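Local coordinates for protein toll-like receptor 13 (Mus musculus, PDB 4Z0C) that recognises bacterial 23S ribosomal RNA through its leucine-rich-repeat ectodomain and signals through MYD88 and TRAF6 to activate NF-kappa-B, at residues Cys6-Phe11 and Pro34-His39; Asp124-Leu129 and Leu149-His154; His569-Leu574 and Thr578-Ser583; Val682-Pro685 and Ser689-Cys692. All coordinates share one frame; numbering follows the deposited sequence.

Interaction 1 of 4, residues Cys6-Phe11 and Pro34-His39; sequences CTQYEF and PRYTTH. With nucleotides of chain C.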
# COMPACT_ATOMS: atom_id res chain seq x y z
N CYS A 6 4.97 26.45 -23.48
CA CYS A 6 4.10 25.41 -24.02
C CYS A 6 4.90 24.23 -24.54
O CYS A 6 6.07 24.38 -24.90
CB CYS A 6 3.29 25.98 -25.21
SG CYS A 6 2.19 27.38 -24.87
N THR A 7 4.25 23.08 -24.68
CA THR A 7 4.91 21.96 -25.34
C THR A 7 3.98 21.30 -26.34
O THR A 7 2.77 21.39 -26.22
CB THR A 7 5.42 20.87 -24.33
OG1 THR A 7 6.01 19.79 -25.06
CG2 THR A 7 4.27 20.31 -23.47
N GLN A 8 4.56 20.65 -27.34
CA GLN A 8 3.77 19.80 -28.20
C GLN A 8 3.46 18.47 -27.51
O GLN A 8 4.19 18.03 -26.62
CB GLN A 8 4.45 19.57 -29.55
CG GLN A 8 4.31 20.78 -30.51
CD GLN A 8 5.06 20.61 -31.82
OE1 GLN A 8 4.91 21.41 -32.73
NE2 GLN A 8 5.88 19.56 -31.93
N TYR A 9 2.35 17.87 -27.91
CA TYR A 9 1.97 16.53 -27.49
C TYR A 9 2.83 15.51 -28.22
O TYR A 9 3.02 15.59 -29.42
CB TYR A 9 0.48 16.32 -27.78
CG TYR A 9 -0.04 14.92 -27.61
CD1 TYR A 9 0.19 14.18 -26.43
CD2 TYR A 9 -0.81 14.33 -28.61
CE1 TYR A 9 -0.31 12.89 -26.30
CE2 TYR A 9 -1.32 13.05 -28.47
CZ TYR A 9 -1.08 12.34 -27.32
OH TYR A 9 -1.60 11.06 -27.23
N GLU A 10 3.32 14.54 -27.49
CA GLU A 10 4.31 13.60 -28.00
C GLU A 10 3.83 12.81 -29.23
O GLU A 10 4.64 12.43 -30.08
CB GLU A 10 4.73 12.67 -26.84
CG GLU A 10 4.12 13.13 -25.49
CD GLU A 10 4.90 12.69 -24.26
OE1 GLU A 10 5.28 11.50 -24.15
OE2 GLU A 10 5.12 13.54 -23.36
N PHE A 11 2.53 12.56 -29.34
CA PHE A 11 2.01 11.71 -30.40
C PHE A 11 1.17 12.46 -31.44
O PHE A 11 0.54 11.85 -32.29
CB PHE A 11 1.24 10.51 -29.83
CG PHE A 11 2.03 9.72 -28.82
CD1 PHE A 11 3.17 9.01 -29.21
CD2 PHE A 11 1.66 9.70 -27.48
CE1 PHE A 11 3.92 8.31 -28.29
CE2 PHE A 11 2.42 8.98 -26.54
CZ PHE A 11 3.53 8.28 -26.95
N PRO A 34 3.94 26.85 -33.26
CA PRO A 34 3.82 26.73 -34.72
C PRO A 34 2.48 27.18 -35.30
O PRO A 34 1.42 27.15 -34.65
CB PRO A 34 4.00 25.22 -34.96
CG PRO A 34 4.68 24.70 -33.75
CD PRO A 34 4.13 25.54 -32.62
N ARG A 35 2.53 27.60 -36.55
CA ARG A 35 1.35 28.06 -37.25
C ARG A 35 0.44 26.89 -37.62
O ARG A 35 -0.74 27.08 -37.90
CB ARG A 35 1.75 28.86 -38.51
CG ARG A 35 2.58 30.11 -38.22
CD ARG A 35 3.05 30.80 -39.50
NE ARG A 35 2.33 32.06 -39.72
CZ ARG A 35 1.12 32.15 -40.27
NH1 ARG A 35 0.54 33.33 -40.41
NH2 ARG A 35 0.49 31.05 -40.66
N TYR A 36 0.98 25.67 -37.61
CA TYR A 36 0.18 24.48 -37.95
C TYR A 36 -0.60 23.89 -36.76
O TYR A 36 -1.22 22.82 -36.87
CB TYR A 36 1.04 23.40 -38.64
CG TYR A 36 2.22 22.91 -37.81
CD1 TYR A 36 2.01 22.19 -36.64
CD2 TYR A 36 3.53 23.11 -38.24
CE1 TYR A 36 3.08 21.72 -35.88
CE2 TYR A 36 4.60 22.64 -37.49
CZ TYR A 36 4.37 21.95 -36.31
OH TYR A 36 5.42 21.48 -35.55
N THR A 37 -0.56 24.58 -35.62
CA THR A 37 -1.22 24.13 -34.40
C THR A 37 -2.74 24.07 -34.55
O THR A 37 -3.39 25.07 -34.84
CB THR A 37 -0.84 25.06 -33.22
OG1 THR A 37 0.58 24.98 -33.00
CG2 THR A 37 -1.55 24.66 -31.94
N THR A 38 -3.32 22.89 -34.34
CA THR A 38 -4.77 22.74 -34.42
C THR A 38 -5.45 22.70 -33.07
O THR A 38 -6.56 23.19 -32.93
CB THR A 38 -5.19 21.53 -35.28
OG1 THR A 38 -4.83 20.31 -34.65
CG2 THR A 38 -4.52 21.61 -36.66
N HIS A 39 -4.79 22.13 -32.06
CA HIS A 39 -5.33 22.09 -30.70
C HIS A 39 -4.41 22.80 -29.71
O HIS A 39 -3.22 22.48 -29.61
CB HIS A 39 -5.54 20.65 -30.21
CG HIS A 39 -6.53 19.86 -31.01
ND1 HIS A 39 -6.33 19.54 -32.34
CD2 HIS A 39 -7.73 19.33 -30.68
CE1 HIS A 39 -7.35 18.84 -32.78
NE2 HIS A 39 -8.23 18.71 -31.80
P A C 6 0.56 10.05 -22.26
OP1 A C 6 -0.79 9.44 -22.36
OP2 A C 6 1.65 9.35 -22.97
O5' A C 6 0.46 11.57 -22.70
C5' A C 6 1.58 12.46 -22.63
C4' A C 6 1.15 13.87 -22.30
O4' A C 6 0.22 14.34 -23.32
C3' A C 6 0.41 14.02 -20.98
O3' A C 6 0.65 15.34 -20.49
C2' A C 6 -1.06 13.89 -21.40
O2' A C 6 -1.98 14.48 -20.50
C1' A C 6 -1.06 14.61 -22.74
N9 A C 6 -2.05 14.13 -23.70
C8 A C 6 -2.54 12.85 -23.87
N7 A C 6 -3.38 12.74 -24.88
C5 A C 6 -3.43 14.01 -25.44
C6 A C 6 -4.12 14.54 -26.55
N6 A C 6 -4.94 13.83 -27.32
N1 A C 6 -3.95 15.85 -26.84
C2 A C 6 -3.12 16.57 -26.06
N3 A C 6 -2.42 16.19 -24.99
C4 A C 6 -2.61 14.88 -24.73
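Q8 and Y36 meet by their polar ends where the N-terminal cap of the leucine-rich-repeat solenoid joins the turn leading into LRR 1. Y36 OH donates to Q8 OE1 over 2.9 Å, lying in the carbonyl plane and on a lone pair, with a C=O...donor angle of 137°. Toward Q8 it is the hydroxyl of Y36 that comes nearest: the two side chains run at about a right angle, with the amide and ring planes 48° apart and OE1 at the ring's edge. Q8 reaches that far because its chain is extended beyond CG. The other end of the amide is also held, since NE2 is hydrogen-bonded to Y1, and two partners therefore fix the rotation of the group.

P34 flanks the same oxygen, its CG 3.5 Å from Q8 OE1, and also places CB above the middle of the Y36 ring. It starts a type I turn running to T37, whose OG1 bonds back to P34 O. Just ahead of strand 7-9, the disulfide C6-C18 ties the chain to the end of the neighbouring strand 15-17.

The residues that follow Q8 face the bound RNA. Y9 lays one ring face against the base of A6 of chain C, displaced from the ring centre, a placement set by a chi1 of 171° that turns CG away from the backbone N; F11 N covers the opposite face. F11 turns its ring edge to the phosphate, and Y9 CD1 comes within 3.1 Å of the ribose O4' of A6 of chain C.

Interaction 2 of 4, residues Asp124-Leu129 and Leu149-His154; sequences DAFTPL and LEAVQH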
# COMPACT_ATOMS: atom_id res chain seq x y z
N ASP A 124 -26.51 41.00 -29.52
CA ASP A 124 -25.82 40.65 -30.75
C ASP A 124 -24.52 39.90 -30.54
O ASP A 124 -23.71 39.78 -31.46
CB ASP A 124 -25.53 41.89 -31.59
CG ASP A 124 -26.78 42.63 -31.98
OD1 ASP A 124 -27.69 41.98 -32.55
OD2 ASP A 124 -26.86 43.85 -31.72
N ALA A 125 -24.30 39.41 -29.32
CA ALA A 125 -23.04 38.73 -29.01
C ALA A 125 -22.81 37.53 -29.93
O ALA A 125 -21.71 37.35 -30.43
CB ALA A 125 -22.99 38.33 -27.57
N PHE A 126 -23.86 36.76 -30.21
CA PHE A 126 -23.71 35.48 -30.91
C PHE A 126 -23.98 35.49 -32.43
O PHE A 126 -23.96 34.44 -33.07
CB PHE A 126 -24.59 34.41 -30.23
CG PHE A 126 -24.24 34.17 -28.80
CD1 PHE A 126 -22.92 34.21 -28.38
CD2 PHE A 126 -25.23 33.92 -27.86
CE1 PHE A 126 -22.59 33.99 -27.05
CE2 PHE A 126 -24.91 33.69 -26.53
CZ PHE A 126 -23.58 33.73 -26.13
N THR A 127 -24.23 36.67 -32.99
CA THR A 127 -24.46 36.82 -34.44
C THR A 127 -23.47 36.14 -35.40
O THR A 127 -23.90 35.49 -36.36
CB THR A 127 -24.63 38.31 -34.84
OG1 THR A 127 -25.71 38.89 -34.08
CG2 THR A 127 -24.95 38.43 -36.31
N PRO A 128 -22.14 36.25 -35.15
CA PRO A 128 -21.23 35.53 -36.05
C PRO A 128 -21.31 34.00 -35.92
O PRO A 128 -20.77 33.30 -36.78
CB PRO A 128 -19.84 36.01 -35.62
CG PRO A 128 -20.06 37.23 -34.82
CD PRO A 128 -21.40 37.08 -34.18
N LEU A 129 -21.98 33.49 -34.89
CA LEU A 129 -21.95 32.06 -34.60
C LEU A 129 -22.96 31.26 -35.41
O LEU A 129 -23.83 30.60 -34.86
CB LEU A 129 -22.16 31.82 -33.11
CG LEU A 129 -21.18 32.60 -32.24
CD1 LEU A 129 -21.38 32.26 -30.78
CD2 LEU A 129 -19.74 32.38 -32.69
N LEU A 149 -32.81 34.59 -24.11
CA LEU A 149 -33.60 34.32 -25.31
C LEU A 149 -33.33 35.32 -26.44
O LEU A 149 -33.25 34.93 -27.60
CB LEU A 149 -35.09 34.26 -25.00
CG LEU A 149 -35.59 32.94 -24.41
CD1 LEU A 149 -37.03 33.08 -23.96
CD2 LEU A 149 -35.47 31.84 -25.45
N GLU A 150 -33.18 36.59 -26.09
CA GLU A 150 -32.80 37.60 -27.08
C GLU A 150 -31.48 37.26 -27.72
O GLU A 150 -31.29 37.46 -28.92
CB GLU A 150 -32.69 38.98 -26.42
CG GLU A 150 -34.03 39.68 -26.17
CD GLU A 150 -34.69 40.15 -27.46
OE1 GLU A 150 -35.77 39.63 -27.81
OE2 GLU A 150 -34.12 41.05 -28.12
N ALA A 151 -30.56 36.73 -26.92
CA ALA A 151 -29.20 36.49 -27.38
C ALA A 151 -29.08 35.22 -28.19
O ALA A 151 -28.19 35.09 -29.02
CB ALA A 151 -28.23 36.49 -26.21
N VAL A 152 -29.99 34.28 -27.99
CA VAL A 152 -29.89 32.99 -28.67
C VAL A 152 -30.98 32.67 -29.70
O VAL A 152 -30.80 31.74 -30.50
CB VAL A 152 -29.75 31.81 -27.65
CG1 VAL A 152 -28.55 32.04 -26.73
CG2 VAL A 152 -31.02 31.62 -26.85
N GLN A 153 -32.09 33.41 -29.70
CA GLN A 153 -33.26 33.03 -30.52
C GLN A 153 -33.02 33.02 -32.04
O GLN A 153 -33.70 32.30 -32.78
CB GLN A 153 -34.48 33.90 -30.17
CG GLN A 153 -34.34 35.38 -30.57
CD GLN A 153 -35.51 36.25 -30.07
OE1 GLN A 153 -36.62 35.76 -29.83
NE2 GLN A 153 -35.24 37.54 -29.89
N HIS A 154 -32.03 33.78 -32.50
CA HIS A 154 -31.74 33.85 -33.93
C HIS A 154 -30.57 32.99 -34.38
O HIS A 154 -30.18 33.02 -35.55
CB HIS A 154 -31.58 35.31 -34.38
CG HIS A 154 -32.82 36.13 -34.17
ND1 HIS A 154 -32.88 37.19 -33.30
CD2 HIS A 154 -34.06 36.01 -34.70
CE1 HIS A 154 -34.10 37.70 -33.30
NE2 HIS A 154 -34.83 37.00 -34.15
O HOH W 1 -26.28 37.18 -30.14
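On the convex side of the leucine-rich-repeat solenoid, the loop of LRR 4 packs against the end of helix 145-152 in LRR 5, and F126 is the residue that bridges them. Its ring is met at the edge, near its plane: CD2 lies 3.4 Å from the carbonyl oxygen A151 O and 4.0 Å from V152 CG1. F126 and V152 run alongside each other in the same direction, with CG1 of the valine about equally far from CD2 and CE2. The methyl group of A151 stands a little farther off, 4.3 Å from F126 CD2.

F126 sits where two type I turns overlap, D124 to T127 and F126 to L129; the second is closed by L129 N bonding to F126 O over 2.9 Å. With chi1 at -60°, CG is anti to the carbonyl carbon, and the ring is carried toward the helix. I121 and L135, from the strands on either side in sequence of this loop, also touch the ring, which places it in the hydrophobic interior between successive coils; A151 leans on I121 and V152 on L135.

No direct hydrogen bond crosses between the two segments. A water donates to A151 O at 3.0 Å; its link to the backbone F126 N is doubtful, the distance being too short to trust. A151 O thus meets both that water and the aromatic edge at F126 CD2.

Interaction 3 of 4, residues His569-Leu574 and Thr578-Ser583; sequences HQFDPL and TKLDIS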
# COMPACT_ATOMS: atom_id res chain seq x y z
N HIS A 569 20.93 -9.28 -18.83
CA HIS A 569 20.33 -9.08 -20.15
C HIS A 569 18.85 -9.47 -20.17
O HIS A 569 18.37 -10.18 -21.06
CB HIS A 569 21.13 -9.81 -21.22
CG HIS A 569 22.40 -9.11 -21.58
ND1 HIS A 569 23.57 -9.78 -21.90
CD2 HIS A 569 22.70 -7.79 -21.66
CE1 HIS A 569 24.52 -8.91 -22.16
NE2 HIS A 569 24.02 -7.69 -22.02
N GLN A 570 18.14 -8.94 -19.17
CA GLN A 570 16.74 -9.27 -18.91
C GLN A 570 15.77 -8.94 -20.05
O GLN A 570 14.75 -9.60 -20.18
CB GLN A 570 16.28 -8.58 -17.62
CG GLN A 570 16.69 -9.32 -16.35
CD GLN A 570 18.01 -8.86 -15.73
OE1 GLN A 570 18.81 -8.15 -16.35
NE2 GLN A 570 18.23 -9.26 -14.48
N PHE A 571 16.09 -7.93 -20.86
CA PHE A 571 15.19 -7.52 -21.94
C PHE A 571 15.41 -8.28 -23.25
O PHE A 571 14.69 -8.06 -24.21
CB PHE A 571 15.26 -6.01 -22.18
CG PHE A 571 14.71 -5.19 -21.05
CD1 PHE A 571 13.86 -5.78 -20.10
CD2 PHE A 571 15.04 -3.86 -20.90
CE1 PHE A 571 13.37 -5.04 -19.04
CE2 PHE A 571 14.55 -3.11 -19.84
CZ PHE A 571 13.72 -3.70 -18.91
N ASP A 572 16.38 -9.19 -23.28
CA ASP A 572 16.68 -9.92 -24.51
C ASP A 572 15.52 -10.66 -25.17
O ASP A 572 15.46 -10.73 -26.40
CB ASP A 572 17.87 -10.86 -24.33
CG ASP A 572 19.21 -10.16 -24.51
OD1 ASP A 572 19.25 -8.91 -24.52
OD2 ASP A 572 20.24 -10.88 -24.63
N PRO A 573 14.59 -11.22 -24.37
CA PRO A 573 13.45 -11.89 -25.01
C PRO A 573 12.43 -10.92 -25.61
O PRO A 573 11.64 -11.36 -26.44
CB PRO A 573 12.80 -12.67 -23.86
CG PRO A 573 13.88 -12.81 -22.83
CD PRO A 573 14.67 -11.56 -22.93
N LEU A 574 12.46 -9.65 -25.21
CA LEU A 574 11.42 -8.69 -25.58
C LEU A 574 11.58 -8.06 -26.96
O LEU A 574 11.65 -6.84 -27.09
CB LEU A 574 11.34 -7.58 -24.53
CG LEU A 574 11.16 -8.00 -23.07
CD1 LEU A 574 10.95 -6.76 -22.20
CD2 LEU A 574 9.99 -8.98 -22.90
N THR A 578 7.58 -2.16 -27.71
CA THR A 578 7.25 -0.89 -28.33
C THR A 578 7.33 0.28 -27.34
O THR A 578 7.71 1.39 -27.71
CB THR A 578 5.84 -1.01 -28.95
OG1 THR A 578 5.98 -1.32 -30.34
CG2 THR A 578 5.01 0.26 -28.76
N LYS A 579 6.95 0.02 -26.09
CA LYS A 579 7.00 1.02 -25.03
C LYS A 579 7.56 0.43 -23.74
O LYS A 579 7.11 -0.62 -23.30
CB LYS A 579 5.61 1.55 -24.75
CG LYS A 579 5.52 2.47 -23.55
CD LYS A 579 4.13 3.10 -23.45
CE LYS A 579 4.06 4.08 -22.29
NZ LYS A 579 2.72 4.70 -22.15
N LEU A 580 8.51 1.14 -23.13
CA LEU A 580 9.11 0.77 -21.85
C LEU A 580 9.09 1.96 -20.90
O LEU A 580 9.53 3.04 -21.27
CB LEU A 580 10.55 0.30 -22.06
CG LEU A 580 11.33 0.05 -20.77
CD1 LEU A 580 10.64 -1.05 -20.03
CD2 LEU A 580 12.77 -0.32 -21.06
N ASP A 581 8.56 1.78 -19.70
CA ASP A 581 8.63 2.83 -18.68
C ASP A 581 9.27 2.33 -17.37
O ASP A 581 8.78 1.39 -16.73
CB ASP A 581 7.24 3.40 -18.41
CG ASP A 581 7.24 4.54 -17.39
OD1 ASP A 581 7.58 4.32 -16.21
OD2 ASP A 581 6.85 5.66 -17.75
N ILE A 582 10.37 2.96 -16.99
CA ILE A 582 11.02 2.74 -15.70
C ILE A 582 11.27 4.09 -15.03
O ILE A 582 12.42 4.48 -14.76
CB ILE A 582 12.36 2.01 -15.86
CG1 ILE A 582 12.21 0.90 -16.88
CG2 ILE A 582 12.79 1.46 -14.51
CD1 ILE A 582 13.46 0.09 -17.09
N SER A 583 10.18 4.79 -14.76
CA SER A 583 10.24 6.11 -14.17
C SER A 583 9.92 6.04 -12.69
O SER A 583 9.27 5.11 -12.24
CB SER A 583 9.25 7.04 -14.87
OG SER A 583 9.48 7.02 -16.27
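The hydrophobic interior of a leucine-rich-repeat coil is closed here by F571, from the convex-side loop of LRR 22, packing onto the inward residues of strand 579-581 and its continuation in LRR 23. L580 faces the phenylalanine from across the interior, and its CD2 comes to 3.5 Å from F571 CE2. That methyl lies oblique to the ring, and CZ is its next nearest ring atom at 4.1 Å. I582 is placed differently: its CD1 comes to the ring edge, near the plane, 4.2 Å from F571 CZ.

The torsions of the two main partners explain the meeting. F571 has CG anti to the carbonyl carbon (chi1 -67°), whereas L580 has CG anti to the backbone N (chi1 173°), and this together with chi2 (62°) places CD2 against the ring. F571 is held on two overlapping type I turns, with D572 N bonded to H569 O at 3.1 Å and L574 N to F571 O at 2.9 Å. L556 and L566 of LRR 22 touch the same ring, while L608 of the following strand packs on L580.

The opposite side of this strand meets the ligand. D581 turns away from the core, and its OD2 hydrogen-bonds to the exocyclic amine of an RNA adenine. Its other oxygen, OD1, accepts from S583 N at 3.0 Å, met from above the carboxylate plane, which makes an Asx turn. A buried leucine and phenylalanine interior behind the concave strands is typical of the leucine-rich-repeat solenoid, and in this receptor those strands also meet the RNA.

Interaction 4 of 4, residues Val682-Pro685 and Ser689-Cys692; sequences VHIP and SYPC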
# COMPACT_ATOMS: atom_id res chain seq x y z
N VAL A 682 13.15 17.05 -34.28
CA VAL A 682 12.95 16.68 -32.89
C VAL A 682 12.43 17.83 -32.04
O VAL A 682 13.06 18.89 -31.97
CB VAL A 682 14.24 16.14 -32.23
CG1 VAL A 682 13.96 15.76 -30.76
CG2 VAL A 682 14.77 14.93 -32.99
N HIS A 683 11.29 17.60 -31.39
CA HIS A 683 10.73 18.56 -30.44
C HIS A 683 11.29 18.35 -29.03
O HIS A 683 11.49 17.22 -28.60
CB HIS A 683 9.19 18.52 -30.41
CG HIS A 683 8.62 19.50 -29.44
ND1 HIS A 683 8.57 20.85 -29.70
CD2 HIS A 683 8.13 19.34 -28.19
CE1 HIS A 683 8.06 21.49 -28.66
NE2 HIS A 683 7.79 20.59 -27.73
N ILE A 684 11.54 19.45 -28.33
CA ILE A 684 12.16 19.43 -27.02
C ILE A 684 11.40 20.33 -26.04
O ILE A 684 11.56 21.55 -26.06
CB ILE A 684 13.69 19.75 -27.09
CG1 ILE A 684 14.42 18.56 -27.71
CG2 ILE A 684 14.29 20.04 -25.69
CD1 ILE A 684 15.64 18.88 -28.40
N PRO A 685 10.57 19.71 -25.19
CA PRO A 685 9.64 20.37 -24.26
C PRO A 685 10.25 21.45 -23.38
O PRO A 685 11.14 21.19 -22.57
CB PRO A 685 9.16 19.21 -23.37
CG PRO A 685 9.47 17.96 -24.10
CD PRO A 685 10.29 18.27 -25.31
N SER A 689 12.87 27.72 -21.96
CA SER A 689 12.73 28.15 -20.57
C SER A 689 13.83 27.60 -19.65
O SER A 689 13.97 28.06 -18.51
CB SER A 689 11.37 27.73 -20.03
OG SER A 689 11.30 26.32 -19.89
N TYR A 690 14.60 26.62 -20.14
CA TYR A 690 15.61 25.96 -19.32
C TYR A 690 16.57 26.99 -18.76
O TYR A 690 17.22 27.72 -19.51
CB TYR A 690 16.42 24.93 -20.12
CG TYR A 690 15.65 23.74 -20.67
CD1 TYR A 690 14.31 23.53 -20.37
CD2 TYR A 690 16.30 22.81 -21.50
CE1 TYR A 690 13.62 22.44 -20.89
CE2 TYR A 690 15.61 21.72 -22.03
CZ TYR A 690 14.27 21.54 -21.72
OH TYR A 690 13.59 20.46 -22.24
N PRO A 691 16.66 27.07 -17.43
CA PRO A 691 17.44 28.10 -16.75
C PRO A 691 18.90 27.71 -16.57
O PRO A 691 19.24 26.53 -16.56
CB PRO A 691 16.78 28.17 -15.38
CG PRO A 691 16.41 26.74 -15.12
CD PRO A 691 16.01 26.16 -16.47
N CYS A 692 19.76 28.71 -16.42
CA CYS A 692 21.16 28.46 -16.13
C CYS A 692 21.29 28.07 -14.68
O CYS A 692 20.58 28.60 -13.83
CB CYS A 692 22.00 29.70 -16.44
SG CYS A 692 22.22 29.99 -18.21
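This is a buried contact within the C-terminal cap (LRRCT) of the leucine-rich-repeat solenoid, where a tyrosine spans a short excursion of the chain that follows helix 670-678. Y690 OH donates to the backbone carbonyl P685 O over 2.6 Å. The C=O...donor angle is 146°, and the donor is tilted 31° from the carbonyl plane. On the ring side, P685 O lies at the edge near the plane, 3.2 Å from Y690 CE1, so the bond prolongs the flat ring and does not rise from its face.

I684 supplies the apolar part of the contact. Its CG2 branch, anti to the backbone N, approaches obliquely to 3.5 Å from Y690 OH, and the two side chains cross at about a right angle. The same methyl is 4.2 Å from Y690 CE2. A chi1 of -64° places CG of Y690 anti to its carbonyl carbon and sets the ring on the side of P685, whose carbonyl the hydroxyl then meets.

Surrounding elements fix both partners. I684 rests on W675 and S676 of helix 670-678, P685 leans on F655 and D657 at the last strand of the solenoid, and Y690 also touches V658. C692, in the second segment, forms a disulfide with C665, as in LRRCT caps, though it is poorly ordered. Between the two segments the chain is gathered further by S689 OG, which hydrogen-bonds to F686 O.

How the interactions relate
The N- and C-terminal ends of the solenoid meet: interactions 1 and 4, with centres 15 Å apart, touch directly, H683 NE2 lying 3.3 Å from T7 OG1 in a weak hydrogen bond while P685 packs on T7. Interaction 3 is not in contact with interaction 1, yet their nearest atoms are only about 6 Å apart, and the RNA links them, with Y9 and D581 both meeting bases. E10 also forms a salt bridge with R609, whose strand flanks 579-581. Interaction 2 is remote, about 21 Å from the RNA at nearest atoms and 57 Å from interaction 3 between centres, but its F126 plays the interior role that F571 plays there.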